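Local coordinates for protein Zn-dependent hydrolase, glyoxylase (Echinicola vietnamensis, PDB 6T5K) that probably hydrolyses beta-lactam antibiotics to substituted beta-amino acids as a zinc-dependent, class B metallo-beta-lactamase, at residues E161-D166 with E200-T205; P37-H42 with M59-D64; E78-L83 with L109-A114; I184-A189 with V219-G224. One frame throughout, in Å; residues are numbered along the deposited sequence.

Contact 1. Residues E161-D166 with E200-T205. With ZN (zinc ion), chain G; EDO (1,2-ethanediol), chain B.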
loop_
_atom_site.group_PDB
_atom_site.type_symbol
_atom_site.label_atom_id
_atom_site.label_comp_id
_atom_site.label_asym_id
_atom_site.label_seq_id
_atom_site.Cartn_x
_atom_site.Cartn_y
_atom_site.Cartn_z
ATOM N N GLU A 161 -12.136 8.762 -5.549
ATOM C CA GLU A 161 -10.914 9.407 -6.019
ATOM C C GLU A 161 -10.237 10.231 -4.911
ATOM O O GLU A 161 -10.849 10.663 -3.939
ATOM C CB GLU A 161 -11.245 10.299 -7.211
ATOM C CG GLU A 161 -11.980 9.583 -8.332
ATOM C CD GLU A 161 -11.910 10.312 -9.669
ATOM O OE1 GLU A 161 -11.294 11.416 -9.748
ATOM O OE2 GLU A 161 -12.458 9.762 -10.657
ATOM N N GLY A 162 -8.935 10.459 -5.086
ATOM C CA GLY A 162 -8.199 11.300 -4.170
ATOM C C GLY A 162 -6.833 11.627 -4.719
ATOM O O GLY A 162 -6.676 12.467 -5.604
ATOM N N HIS A 163 -5.835 10.936 -4.193
ATOM C CA HIS A 163 -4.482 11.065 -4.721
ATOM C C HIS A 163 -4.447 10.765 -6.212
ATOM O O HIS A 163 -3.765 11.451 -6.985
ATOM C CB HIS A 163 -3.571 10.092 -3.976
ATOM C CG HIS A 163 -2.216 9.984 -4.576
ATOM N ND1 HIS A 163 -1.277 10.994 -4.515
ATOM C CD2 HIS A 163 -1.645 8.983 -5.276
ATOM C CE1 HIS A 163 -0.178 10.611 -5.139
ATOM N NE2 HIS A 163 -0.374 9.395 -5.608
ATOM N N THR A 164 -5.196 9.756 -6.636
ATOM C CA THR A 164 -5.457 9.509 -8.051
ATOM C C THR A 164 -6.920 9.093 -8.204
ATOM O O THR A 164 -7.644 8.893 -7.217
ATOM C CB THR A 164 -4.578 8.400 -8.645
ATOM O OG1 THR A 164 -4.774 7.207 -7.882
ATOM C CG2 THR A 164 -3.113 8.799 -8.662
ATOM N N GLN A 165 -7.370 8.960 -9.455
ATOM C CA GLN A 165 -8.745 8.536 -9.668
ATOM C C GLN A 165 -8.984 7.090 -9.277
ATOM O O GLN A 165 -10.125 6.731 -8.957
ATOM C CB GLN A 165 -9.173 8.716 -11.117
ATOM C CG GLN A 165 -8.325 7.974 -12.146
ATOM C CD GLN A 165 -8.927 8.011 -13.506
ATOM O OE1 GLN A 165 -8.466 8.731 -14.379
ATOM N NE2 GLN A 165 -9.953 7.244 -13.702
ATOM N N ASP A 166 -7.935 6.255 -9.289
ATOM C CA ASP A 166 -8.042 4.809 -9.157
ATOM C C ASP A 166 -7.576 4.284 -7.798
ATOM O O ASP A 166 -7.520 3.060 -7.627
ATOM C CB ASP A 166 -7.221 4.139 -10.259
ATOM C CG ASP A 166 -5.729 4.500 -10.188
ATOM O OD1 ASP A 166 -5.391 5.677 -9.930
ATOM O OD2 ASP A 166 -4.895 3.583 -10.417
ATOM N N GLU A 200 -11.219 17.658 -4.941
ATOM C CA GLU A 200 -12.612 17.780 -4.516
ATOM C C GLU A 200 -13.105 16.481 -3.926
ATOM O O GLU A 200 -13.753 16.477 -2.874
ATOM C CB GLU A 200 -13.481 18.167 -5.705
ATOM C CG GLU A 200 -13.245 19.584 -6.190
ATOM C CD GLU A 200 -11.944 19.795 -6.923
ATOM O OE1 GLU A 200 -11.564 18.910 -7.707
ATOM O OE2 GLU A 200 -11.326 20.891 -6.735
ATOM N N ALA A 201 -12.764 15.361 -4.568
ATOM C CA ALA A 201 -13.235 14.068 -4.088
ATOM C C ALA A 201 -12.500 13.635 -2.837
ATOM O O ALA A 201 -13.056 12.889 -2.034
ATOM C CB ALA A 201 -13.033 13.002 -5.158
ATOM N N TRP A 202 -11.232 14.023 -2.708
ATOM C CA TRP A 202 -10.344 13.450 -1.698
ATOM C C TRP A 202 -10.929 13.445 -0.300
ATOM O O TRP A 202 -10.948 12.375 0.327
ATOM C CB TRP A 202 -9.020 14.224 -1.742
ATOM C CG TRP A 202 -7.827 13.491 -1.184
ATOM C CD1 TRP A 202 -7.782 12.641 -0.093
ATOM C CD2 TRP A 202 -6.482 13.574 -1.671
ATOM N NE1 TRP A 202 -6.494 12.203 0.113
ATOM C CE2 TRP A 202 -5.687 12.737 -0.854
ATOM C CE3 TRP A 202 -5.876 14.249 -2.737
ATOM C CZ2 TRP A 202 -4.324 12.584 -1.062
ATOM C CZ3 TRP A 202 -4.527 14.100 -2.918
ATOM C CH2 TRP A 202 -3.774 13.269 -2.102
ATOM N N PRO A 203 -11.421 14.562 0.247
ATOM C CA PRO A 203 -11.931 14.495 1.624
ATOM C C PRO A 203 -13.176 13.635 1.726
ATOM O O PRO A 203 -13.414 13.027 2.782
ATOM C CB PRO A 203 -12.230 15.957 1.983
ATOM C CG PRO A 203 -12.439 16.661 0.674
ATOM C CD PRO A 203 -11.486 15.929 -0.305
ATOM N N VAL A 204 -14.003 13.620 0.681
ATOM C CA VAL A 204 -15.206 12.794 0.682
ATOM C C VAL A 204 -14.824 11.321 0.744
ATOM O O VAL A 204 -15.396 10.546 1.515
ATOM C CB VAL A 204 -16.059 13.106 -0.563
ATOM C CG1 VAL A 204 -17.290 12.195 -0.664
ATOM C CG2 VAL A 204 -16.484 14.571 -0.562
ATOM N N THR A 205 -13.882 10.908 -0.109
ATOM C CA THR A 205 -13.373 9.541 -0.086
ATOM C C THR A 205 -12.808 9.170 1.273
ATOM O O THR A 205 -13.108 8.096 1.807
ATOM C CB THR A 205 -12.303 9.441 -1.165
ATOM O OG1 THR A 205 -12.929 9.728 -2.423
ATOM C CG2 THR A 205 -11.646 8.066 -1.167
HETATM ZN ZN ZN G . 0.914 8.136 -6.499
HETATM C C1 EDO B . -8.305 12.710 -11.057
HETATM O O1 EDO B . -9.669 13.094 -11.215
HETATM C C2 EDO B . -7.434 13.441 -12.044
HETATM O O2 EDO B . -8.009 13.280 -13.342
HETATM O O HOH W 1 2.637 8.103 -5.703
#

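Contact 2. Residues P37-H42 with M59-D64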
loop_
_atom_site.group_PDB
_atom_site.type_symbol
_atom_site.label_atom_id
_atom_site.label_comp_id
_atom_site.label_asym_id
_atom_site.label_seq_id
_atom_site.Cartn_x
_atom_site.Cartn_y
_atom_site.Cartn_z
ATOM N N PRO A 37 0.801 -7.835 14.873
ATOM C CA PRO A 37 1.091 -9.284 14.841
ATOM C C PRO A 37 1.230 -9.868 13.451
ATOM O O PRO A 37 2.068 -10.758 13.248
ATOM C CB PRO A 37 -0.073 -9.899 15.634
ATOM C CG PRO A 37 -0.404 -8.832 16.630
ATOM C CD PRO A 37 -0.244 -7.516 15.865
ATOM N N HIS A 38 0.444 -9.382 12.489
ATOM C CA HIS A 38 0.443 -9.938 11.151
ATOM C C HIS A 38 0.769 -8.941 10.051
ATOM O O HIS A 38 0.681 -9.307 8.879
ATOM C CB HIS A 38 -0.921 -10.563 10.836
ATOM C CG HIS A 38 -1.312 -11.628 11.794
ATOM N ND1 HIS A 38 -2.096 -11.374 12.899
ATOM C CD2 HIS A 38 -1.013 -12.949 11.833
ATOM C CE1 HIS A 38 -2.258 -12.490 13.584
ATOM N NE2 HIS A 38 -1.601 -13.457 12.971
ATOM N N THR A 39 1.088 -7.690 10.361
ATOM C CA THR A 39 1.352 -6.737 9.297
ATOM C C THR A 39 2.698 -6.059 9.472
ATOM O O THR A 39 3.231 -5.922 10.583
ATOM C CB THR A 39 0.240 -5.669 9.074
ATOM O OG1 THR A 39 0.331 -4.617 10.042
ATOM C CG2 THR A 39 -1.125 -6.311 9.095
ATOM N N TYR A 40 3.249 -5.686 8.327
ATOM C CA TYR A 40 4.596 -5.164 8.199
ATOM C C TYR A 40 4.561 -4.010 7.204
ATOM O O TYR A 40 3.758 -3.996 6.265
ATOM C CB TYR A 40 5.529 -6.232 7.609
ATOM C CG TYR A 40 5.617 -7.504 8.403
ATOM C CD1 TYR A 40 4.521 -8.366 8.510
ATOM C CD2 TYR A 40 6.776 -7.828 9.098
ATOM C CE1 TYR A 40 4.593 -9.517 9.268
ATOM C CE2 TYR A 40 6.870 -8.998 9.826
ATOM C CZ TYR A 40 5.761 -9.826 9.929
ATOM O OH TYR A 40 5.828 -10.985 10.664
ATOM N N VAL A 41 5.431 -3.033 7.409
ATOM C CA VAL A 41 5.620 -1.967 6.433
ATOM C C VAL A 41 6.933 -2.221 5.703
ATOM O O VAL A 41 7.959 -2.498 6.338
ATOM C CB VAL A 41 5.616 -0.584 7.103
ATOM C CG1 VAL A 41 5.804 0.494 6.079
ATOM C CG2 VAL A 41 4.338 -0.378 7.909
ATOM N N HIS A 42 6.902 -2.201 4.374
ATOM C CA HIS A 42 8.132 -2.191 3.598
ATOM C C HIS A 42 8.398 -0.765 3.134
ATOM O O HIS A 42 7.495 -0.084 2.643
ATOM C CB HIS A 42 8.147 -3.223 2.476
ATOM C CG HIS A 42 7.171 -3.013 1.360
ATOM N ND1 HIS A 42 7.452 -2.204 0.277
ATOM C CD2 HIS A 42 6.019 -3.660 1.060
ATOM C CE1 HIS A 42 6.499 -2.339 -0.622
ATOM N NE2 HIS A 42 5.601 -3.190 -0.150
ATOM N N MET A 59 2.794 -2.473 2.324
ATOM C CA MET A 59 2.405 -3.309 3.452
ATOM C C MET A 59 2.581 -4.765 3.045
ATOM O O MET A 59 2.359 -5.119 1.891
ATOM C CB MET A 59 0.940 -3.052 3.862
ATOM C CG MET A 59 0.469 -3.952 5.018
ATOM S SD MET A 59 -1.158 -3.483 5.686
ATOM C CE MET A 59 -2.244 -4.062 4.392
ATOM N N ILE A 60 2.981 -5.595 3.995
ATOM C CA ILE A 60 2.935 -7.042 3.866
ATOM C C ILE A 60 2.032 -7.555 4.971
ATOM O O ILE A 60 2.202 -7.178 6.136
ATOM C CB ILE A 60 4.325 -7.687 4.002
ATOM C CG1 ILE A 60 5.375 -6.901 3.241
ATOM C CG2 ILE A 60 4.265 -9.139 3.500
ATOM C CD1 ILE A 60 6.759 -7.342 3.566
ATOM N N VAL A 61 1.077 -8.411 4.618
ATOM C CA VAL A 61 0.295 -9.155 5.590
ATOM C C VAL A 61 0.789 -10.586 5.550
ATOM O O VAL A 61 0.898 -11.159 4.465
ATOM C CB VAL A 61 -1.200 -9.075 5.263
ATOM C CG1 VAL A 61 -2.017 -9.815 6.334
ATOM C CG2 VAL A 61 -1.596 -7.614 5.130
ATOM N N ILE A 62 1.113 -11.145 6.719
ATOM C CA ILE A 62 1.650 -12.502 6.833
ATOM C C ILE A 62 0.822 -13.265 7.860
ATOM O O ILE A 62 0.654 -12.811 8.999
ATOM C CB ILE A 62 3.140 -12.504 7.222
ATOM C CG1 ILE A 62 3.954 -11.669 6.229
ATOM C CG2 ILE A 62 3.671 -13.930 7.262
ATOM C CD1 ILE A 62 5.451 -11.544 6.558
ATOM N N SER A 63 0.328 -14.439 7.475
ATOM C CA SER A 63 -0.368 -15.293 8.433
ATOM C C SER A 63 -0.251 -16.724 7.951
ATOM O O SER A 63 -0.422 -16.997 6.759
ATOM C CB SER A 63 -1.851 -14.901 8.555
ATOM O OG SER A 63 -2.511 -15.523 9.652
ATOM N N ASP A 64 0.035 -17.628 8.887
ATOM C CA ASP A 64 0.060 -19.057 8.608
ATOM C C ASP A 64 0.947 -19.417 7.420
ATOM O O ASP A 64 0.596 -20.260 6.592
ATOM C CB ASP A 64 -1.366 -19.571 8.428
ATOM C CG ASP A 64 -2.316 -18.994 9.473
ATOM O OD1 ASP A 64 -2.143 -19.321 10.676
ATOM O OD2 ASP A 64 -3.209 -18.184 9.087
#

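Contact 3. Residues E78-L83 with L109-A114. With EDO (1,2-ethanediol), chain D; EDO (1,2-ethanediol), chain F.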
loop_
_atom_site.group_PDB
_atom_site.type_symbol
_atom_site.label_atom_id
_atom_site.label_comp_id
_atom_site.label_asym_id
_atom_site.label_seq_id
_atom_site.Cartn_x
_atom_site.Cartn_y
_atom_site.Cartn_z
ATOM N N GLU A 78 14.647 -3.341 -5.943
ATOM C CA GLU A 78 14.140 -3.330 -4.580
ATOM C C GLU A 78 13.011 -4.331 -4.396
ATOM O O GLU A 78 12.899 -4.927 -3.310
ATOM C CB GLU A 78 13.646 -1.929 -4.233
ATOM C CG GLU A 78 14.688 -0.812 -4.357
ATOM C CD GLU A 78 14.065 0.579 -4.537
ATOM O OE1 GLU A 78 14.797 1.567 -4.382
ATOM O OE2 GLU A 78 12.842 0.686 -4.800
ATOM N N THR A 79 12.232 -4.590 -5.453
ATOM C CA THR A 79 11.165 -5.566 -5.345
ATOM C C THR A 79 11.756 -6.967 -5.234
ATOM O O THR A 79 11.270 -7.801 -4.465
ATOM C CB THR A 79 10.186 -5.423 -6.517
ATOM O OG1 THR A 79 9.738 -4.054 -6.571
ATOM C CG2 THR A 79 8.996 -6.310 -6.362
ATOM N N SER A 80 12.799 -7.260 -6.015
ATOM C CA SER A 80 13.491 -8.540 -5.874
ATOM C C SER A 80 14.062 -8.729 -4.470
ATOM O O SER A 80 14.016 -9.834 -3.915
ATOM C CB SER A 80 14.587 -8.648 -6.931
ATOM O OG SER A 80 13.987 -8.578 -8.218
ATOM N N GLU A 81 14.566 -7.657 -3.861
ATOM C CA GLU A 81 15.053 -7.752 -2.489
ATOM C C GLU A 81 13.926 -8.112 -1.530
ATOM O O GLU A 81 14.093 -8.951 -0.632
ATOM C CB GLU A 81 15.677 -6.417 -2.088
ATOM C CG GLU A 81 16.840 -6.516 -1.182
ATOM C CD GLU A 81 17.459 -5.173 -0.868
ATOM O OE1 GLU A 81 17.774 -4.970 0.310
ATOM O OE2 GLU A 81 17.650 -4.333 -1.781
ATOM N N LEU A 82 12.772 -7.475 -1.697
ATOM C CA LEU A 82 11.611 -7.824 -0.895
ATOM C C LEU A 82 11.261 -9.300 -1.058
ATOM O O LEU A 82 11.015 -10.003 -0.077
ATOM C CB LEU A 82 10.449 -6.917 -1.301
ATOM C CG LEU A 82 9.077 -7.143 -0.671
ATOM C CD1 LEU A 82 9.127 -7.066 0.851
ATOM C CD2 LEU A 82 8.093 -6.115 -1.216
ATOM N N LEU A 83 11.181 -9.773 -2.299
ATOM C CA LEU A 83 10.756 -11.142 -2.536
ATOM C C LEU A 83 11.791 -12.122 -2.018
ATOM O O LEU A 83 11.433 -13.198 -1.534
ATOM C CB LEU A 83 10.470 -11.327 -4.027
ATOM C CG LEU A 83 9.138 -10.687 -4.421
ATOM C CD1 LEU A 83 9.020 -10.442 -5.891
ATOM C CD2 LEU A 83 8.037 -11.595 -3.967
ATOM N N LEU A 109 6.299 -4.831 -10.581
ATOM C CA LEU A 109 5.399 -5.967 -10.741
ATOM C C LEU A 109 6.041 -7.138 -11.489
ATOM O O LEU A 109 5.671 -8.296 -11.250
ATOM C CB LEU A 109 4.134 -5.552 -11.469
ATOM C CG LEU A 109 3.101 -4.828 -10.615
ATOM C CD1 LEU A 109 1.920 -4.523 -11.504
ATOM C CD2 LEU A 109 2.670 -5.643 -9.412
ATOM N N GLU A 110 6.968 -6.878 -12.417
ATOM C CA GLU A 110 7.499 -7.999 -13.188
ATOM C C GLU A 110 8.226 -9.001 -12.290
ATOM O O GLU A 110 8.252 -10.203 -12.596
ATOM C CB GLU A 110 8.408 -7.520 -14.323
ATOM C CG GLU A 110 9.293 -8.614 -14.919
ATOM C CD GLU A 110 8.524 -9.777 -15.580
ATOM O OE1 GLU A 110 7.308 -9.664 -15.858
ATOM O OE2 GLU A 110 9.165 -10.815 -15.845
ATOM N N ALA A 111 8.806 -8.542 -11.177
ATOM C CA ALA A 111 9.426 -9.469 -10.244
ATOM C C ALA A 111 8.402 -10.438 -9.661
ATOM O O ALA A 111 8.718 -11.595 -9.383
ATOM C CB ALA A 111 10.146 -8.701 -9.137
ATOM N N PHE A 112 7.179 -9.968 -9.426
ATOM C CA PHE A 112 6.128 -10.862 -8.963
ATOM C C PHE A 112 5.672 -11.773 -10.089
ATOM O O PHE A 112 5.530 -12.990 -9.901
ATOM C CB PHE A 112 4.958 -10.042 -8.428
ATOM C CG PHE A 112 5.198 -9.474 -7.069
ATOM C CD1 PHE A 112 5.851 -8.265 -6.903
ATOM C CD2 PHE A 112 4.780 -10.154 -5.941
ATOM C CE1 PHE A 112 6.066 -7.743 -5.642
ATOM C CE2 PHE A 112 5.004 -9.637 -4.689
ATOM C CZ PHE A 112 5.651 -8.428 -4.548
ATOM N N HIS A 113 5.472 -11.204 -11.276
ATOM C CA HIS A 113 4.978 -11.986 -12.389
ATOM C C HIS A 113 5.965 -13.079 -12.757
ATOM O O HIS A 113 5.565 -14.210 -13.031
ATOM C CB HIS A 113 4.731 -11.061 -13.563
ATOM C CG HIS A 113 3.651 -10.056 -13.322
ATOM N ND1 HIS A 113 3.480 -8.952 -14.122
ATOM C CD2 HIS A 113 2.675 -9.996 -12.375
ATOM C CE1 HIS A 113 2.456 -8.243 -13.671
ATOM N NE2 HIS A 113 1.961 -8.847 -12.603
ATOM N N ALA A 114 7.255 -12.779 -12.720
ATOM C CA ALA A 114 8.265 -13.783 -13.037
ATOM C C ALA A 114 8.134 -15.018 -12.152
ATOM O O ALA A 114 8.479 -16.136 -12.571
ATOM C CB ALA A 114 9.637 -13.161 -12.832
HETATM C C1 EDO D . 6.110 -15.408 -15.604
HETATM O O1 EDO D . 6.930 -16.565 -15.395
HETATM C C2 EDO D . 6.714 -14.524 -16.696
HETATM O O2 EDO D . 6.386 -13.145 -16.481
HETATM C C1 EDO F . 4.840 -5.723 -17.216
HETATM O O1 EDO F . 3.458 -5.450 -17.592
HETATM C C2 EDO F . 5.043 -6.615 -15.964
HETATM O O2 EDO F . 5.319 -8.048 -16.192
#

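Contact 4. Residues I184-A189 with V219-G224. With ZN (zinc ion), chain H.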
loop_
_atom_site.group_PDB
_atom_site.type_symbol
_atom_site.label_atom_id
_atom_site.label_comp_id
_atom_site.label_asym_id
_atom_site.label_seq_id
_atom_site.Cartn_x
_atom_site.Cartn_y
_atom_site.Cartn_z
ATOM N N ILE A 184 -3.735 8.449 1.775
ATOM C CA ILE A 184 -3.640 8.850 3.170
ATOM C C ILE A 184 -2.268 9.450 3.428
ATOM O O ILE A 184 -1.249 8.855 3.057
ATOM C CB ILE A 184 -3.924 7.686 4.130
ATOM C CG1 ILE A 184 -5.318 7.082 3.850
ATOM C CG2 ILE A 184 -3.741 8.146 5.592
ATOM C CD1 ILE A 184 -6.447 8.092 3.893
ATOM N N LYS A 185 -2.256 10.635 4.046
ATOM C CA LYS A 185 -1.038 11.337 4.422
ATOM C C LYS A 185 -0.617 11.028 5.849
ATOM O O LYS A 185 -1.447 10.780 6.726
ATOM C CB LYS A 185 -1.207 12.849 4.295
ATOM C CG LYS A 185 -1.598 13.276 2.908
ATOM C CD LYS A 185 -0.585 12.823 1.880
ATOM C CE LYS A 185 -0.856 13.486 0.512
ATOM N NZ LYS A 185 0.112 13.094 -0.500
ATOM N N ALA A 186 0.699 11.012 6.068
ATOM C CA ALA A 186 1.225 10.983 7.423
ATOM C C ALA A 186 0.774 12.221 8.184
ATOM O O ALA A 186 0.537 13.279 7.598
ATOM C CB ALA A 186 2.753 10.927 7.393
ATOM N N ASN A 187 0.689 12.086 9.509
ATOM C CA ASN A 187 0.284 13.203 10.348
ATOM C C ASN A 187 1.240 14.381 10.138
ATOM O O ASN A 187 2.462 14.235 10.223
ATOM C CB ASN A 187 0.259 12.787 11.822
ATOM C CG ASN A 187 -0.554 13.736 12.685
ATOM O OD1 ASN A 187 -1.461 14.424 12.205
ATOM N ND2 ASN A 187 -0.237 13.766 13.967
ATOM N N GLY A 188 0.678 15.552 9.844
ATOM C CA GLY A 188 1.460 16.744 9.630
ATOM C C GLY A 188 2.109 16.851 8.262
ATOM O O GLY A 188 2.796 17.852 8.004
ATOM N N ALA A 189 1.908 15.875 7.372
ATOM C CA ALA A 189 2.584 15.913 6.087
ATOM C C ALA A 189 1.888 16.872 5.128
ATOM O O ALA A 189 0.727 17.258 5.309
ATOM C CB ALA A 189 2.616 14.535 5.442
ATOM N N VAL A 219 -2.819 2.919 10.870
ATOM C CA VAL A 219 -3.011 3.424 9.515
ATOM C C VAL A 219 -1.632 3.683 8.927
ATOM O O VAL A 219 -0.832 4.425 9.516
ATOM C CB VAL A 219 -3.855 4.716 9.524
ATOM C CG1 VAL A 219 -3.976 5.320 8.131
ATOM C CG2 VAL A 219 -5.238 4.429 10.079
ATOM N N ILE A 220 -1.375 3.103 7.754
ATOM C CA ILE A 220 -0.086 3.183 7.067
ATOM C C ILE A 220 -0.275 4.068 5.838
ATOM O O ILE A 220 -1.041 3.702 4.930
ATOM C CB ILE A 220 0.436 1.806 6.645
ATOM C CG1 ILE A 220 0.579 0.855 7.826
ATOM C CG2 ILE A 220 1.745 1.967 5.843
ATOM C CD1 ILE A 220 0.590 -0.590 7.371
ATOM N N PRO A 221 0.351 5.238 5.783
ATOM C CA PRO A 221 0.240 6.113 4.611
ATOM C C PRO A 221 1.224 5.664 3.548
ATOM O O PRO A 221 2.109 4.858 3.794
ATOM C CB PRO A 221 0.675 7.477 5.173
ATOM C CG PRO A 221 1.735 7.089 6.197
ATOM C CD PRO A 221 1.267 5.798 6.805
ATOM N N GLY A 222 1.061 6.219 2.352
ATOM C CA GLY A 222 1.944 5.879 1.255
ATOM C C GLY A 222 3.340 6.412 1.408
ATOM O O GLY A 222 4.266 5.855 0.806
ATOM N N HIS A 223 3.518 7.448 2.225
ATOM C CA HIS A 223 4.814 8.056 2.485
ATOM C C HIS A 223 4.808 8.521 3.933
ATOM O O HIS A 223 3.782 8.999 4.416
ATOM C CB HIS A 223 5.036 9.250 1.541
ATOM C CG HIS A 223 4.882 8.898 0.086
ATOM N ND1 HIS A 223 5.893 8.328 -0.663
ATOM C CD2 HIS A 223 3.815 8.998 -0.739
ATOM C CE1 HIS A 223 5.449 8.096 -1.890
ATOM N NE2 HIS A 223 4.194 8.513 -1.966
ATOM N N GLY A 224 5.943 8.387 4.619
ATOM C CA GLY A 224 6.061 8.923 5.969
ATOM C C GLY A 224 5.679 7.930 7.041
ATOM O O GLY A 224 5.459 6.742 6.794
HETATM ZN ZN ZN H . 2.822 7.979 -3.588
HETATM O O HOH W 2 1.212 9.484 1.927
HETATM O O HOH W 3 2.435 11.415 3.713
HETATM O O HOH W 1 2.637 8.103 -5.703
HETATM O O HOH W 4 2.101 10.111 -3.128
#

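Contact 1. Residues E161-D166 with E200-T205
Trp202 lays one face of its indole against the backbone of Gly162 and His163, and this is the tight part of the contact. Gly162 C and His163 N each stand 3.4 Å above the indole plane, displaced toward the rim, while Gly162 CA makes a CH-pi contact over the five-membered ring, 4.0 Å from its centroid. Farther along, Trp202 CH2 comes within 3.5 Å of His163 CA and reaches the edge of the imidazole. With chi1 at -158°, Trp202 CG is anti to the backbone N and lies 3.7 Å from Gly162 CA. A CB on Gly162 would be tight against that CG, so the lack of a side chain lets the indole close in. The indole NE1 is hydrogen-bonded to Leu183 O.

One turn along the helix, Thr205 OG1 donates to Glu161 O (2.7 Å), and Ala201 CB packs against the same carbonyl. The outer side is looser: Glu161 meets Ala201 through CB, but its extended chain carries the carboxylate away, where OE1 takes a bond from a 1,2-ethanediol, probably from the crystallisation liquor, and another from Asn198.

On the inner side His163 NE2 binds a zinc ion at 2.0 Å, a site completed by His100, His102 and water. Trp202, packed on His163, and Thr205, bonded two residues before it, are thus second-shell groups that probably help helix 201-212 to position this zinc ligand.

Contact 2. Residues P37-H42 with M59-D64
Tyr40 O is approached by two groups of the facing strand: Ile60 N donates a hydrogen bond of 2.9 Å, and Met59 CA adds a CA-H...O contact. The amide N of Tyr40 returns a bond to Ile60 O, also 2.9 Å. Ile60 O also receives Thr39 CA and sits in plane at the edge of the tyrosine ring. Near the start of strand 39-48, Ile62 N donates to His38 O, with Val61 CA close to the same oxygen.

The two reciprocal bonds make Tyr40 and Ile60 a hydrogen-bonded antiparallel pair, flanked by the non-hydrogen-bonded pairs Thr39 with Val61 and Val41 with Met59, in the beta hairpin of strands 39-48 and 54-63. The hairpin lies within the larger mixed sheet of the metallo-beta-lactamase fold. On the Tyr40 face, Ile62 CD1 sits 3.5 Å above the phenol plane, offset toward its rim, and is 3.9 Å from the ring centroid in a CH-pi contact; the two side chains cross at about a right angle. Tyr40 CB meets Ile60 CB at 4.1 Å. His42 brings CD2 to Ile60 CG1, 4.0 Å away at the edge of the imidazole. On the other face, Met59 and Thr39 reach Val177 of the second sheet. Beyond the pairs, Ile62 O lies in plane at the edge of the His38 ring, 3.3 Å from His38 CD2, which also approaches Ser63 OG (3.7 Å). His38 CG is anti to the carbonyl carbon (chi1 -58°), which places the ring beside that oxygen.

Contact 3. Residues E78-L83 with L109-A114
Leu83 CD1 stands over the centre of the Phe112 ring in a CH-pi contact, 3.9 Å from the centroid and only 7° off the ring normal. The other methyl of the leucine, CD2, lies 3.7 Å from Phe112 CE2, so both branches of Leu83 lie against the aromatic group. Thr79 adds its methyl, with CG2 3.3 Å from Phe112 CE1 and 3.8 Å from Ala111 CB. The small Ala111 side chain points at helix 76-88 and also meets Leu83 CD1 and Ser80 OG, and the backbones come closest where Ser80 faces Ala111.

No hydrogen bond crosses between the segments; this is apolar packing. In Thr79, chi1 of -54° puts OG1 beside the backbone N, where it bonds Thr75 O, and leaves CG2 anti to that N, facing the ring; Ser80 OG is likewise held by Ser76 O.

The two helical segments run at 44° to each other, with axes 8.9 Å apart at closest approach. Phe112 and Leu109 continue onto Val96 of strand 92-98, and Leu82 leads from helix 76-88 to Leu30 and Ile32 of strand 30-34, so both helices pack on the eight-stranded mixed sheet.

Contact 4. Residues I184-A189 with V219-G224
With CG2 anti to the backbone N, Ile184 brings that methyl to Val219 CG1 (3.8 Å), itself anti to its own N (chi1 176°); the two side chains cross at about a right angle. Pro221 packs next to this pair: its CB is 3.2 Å from Ile184 O and 3.6 Å from Ala186 N, and its CG packs on Ala186 CB. Ala186 CB also faces His223 O and Gly224 CA. A CB on Gly224 would clash with Ala186 CB, and the backbone angles of Gly224 likewise suit a residue without one.

No direct hydrogen bond joins the segments; water does. One water donates to Ile184 O and accepts weakly from His223 N. Another accepts from Ala186 N, at the first residue of the type II beta turn Ala186-Ala189, and donates to His223 O (2.9 Å). His223 NE2 binds the second zinc ion at 2.2 Å, in a site shared with Asp104, Cys182 and two waters, while Ala55 O takes the hydrogen bond of ND1.

Val219 lies on strand 218-221, an outermost strand of the five-stranded sheet. Helix 230-239 meets the contact through Leu232 on Ile184 and Leu231 on Pro221, helix 201-212 adds Val206 on Ile184, and His223 reaches Val54 and Cys56 of strand 54-63.

How the contacts relate
Contact 2 closes first along the chain, then contact 3; contacts 1 and 4 follow with alternating segments. Contacts 2 and 3 belong to the eight-stranded sheet and its helices, their centres about 17 Å apart, and meet where Leu82 packs on Ile60 and His42. Contact 4 lies at the edge of the five-stranded sheet and touches contact 2 through Ile220, against Met59 and Val41, joining the two sheets of the fold. Contacts 1 and 4, with centres about 15 Å apart, meet at Trp202 and Lys185 and share a water that binds both zinc ions, so together they frame the dinuclear site. Contact 3 is far from contact 1, their centres about 29 Å apart, on opposite sides of the chain's centre.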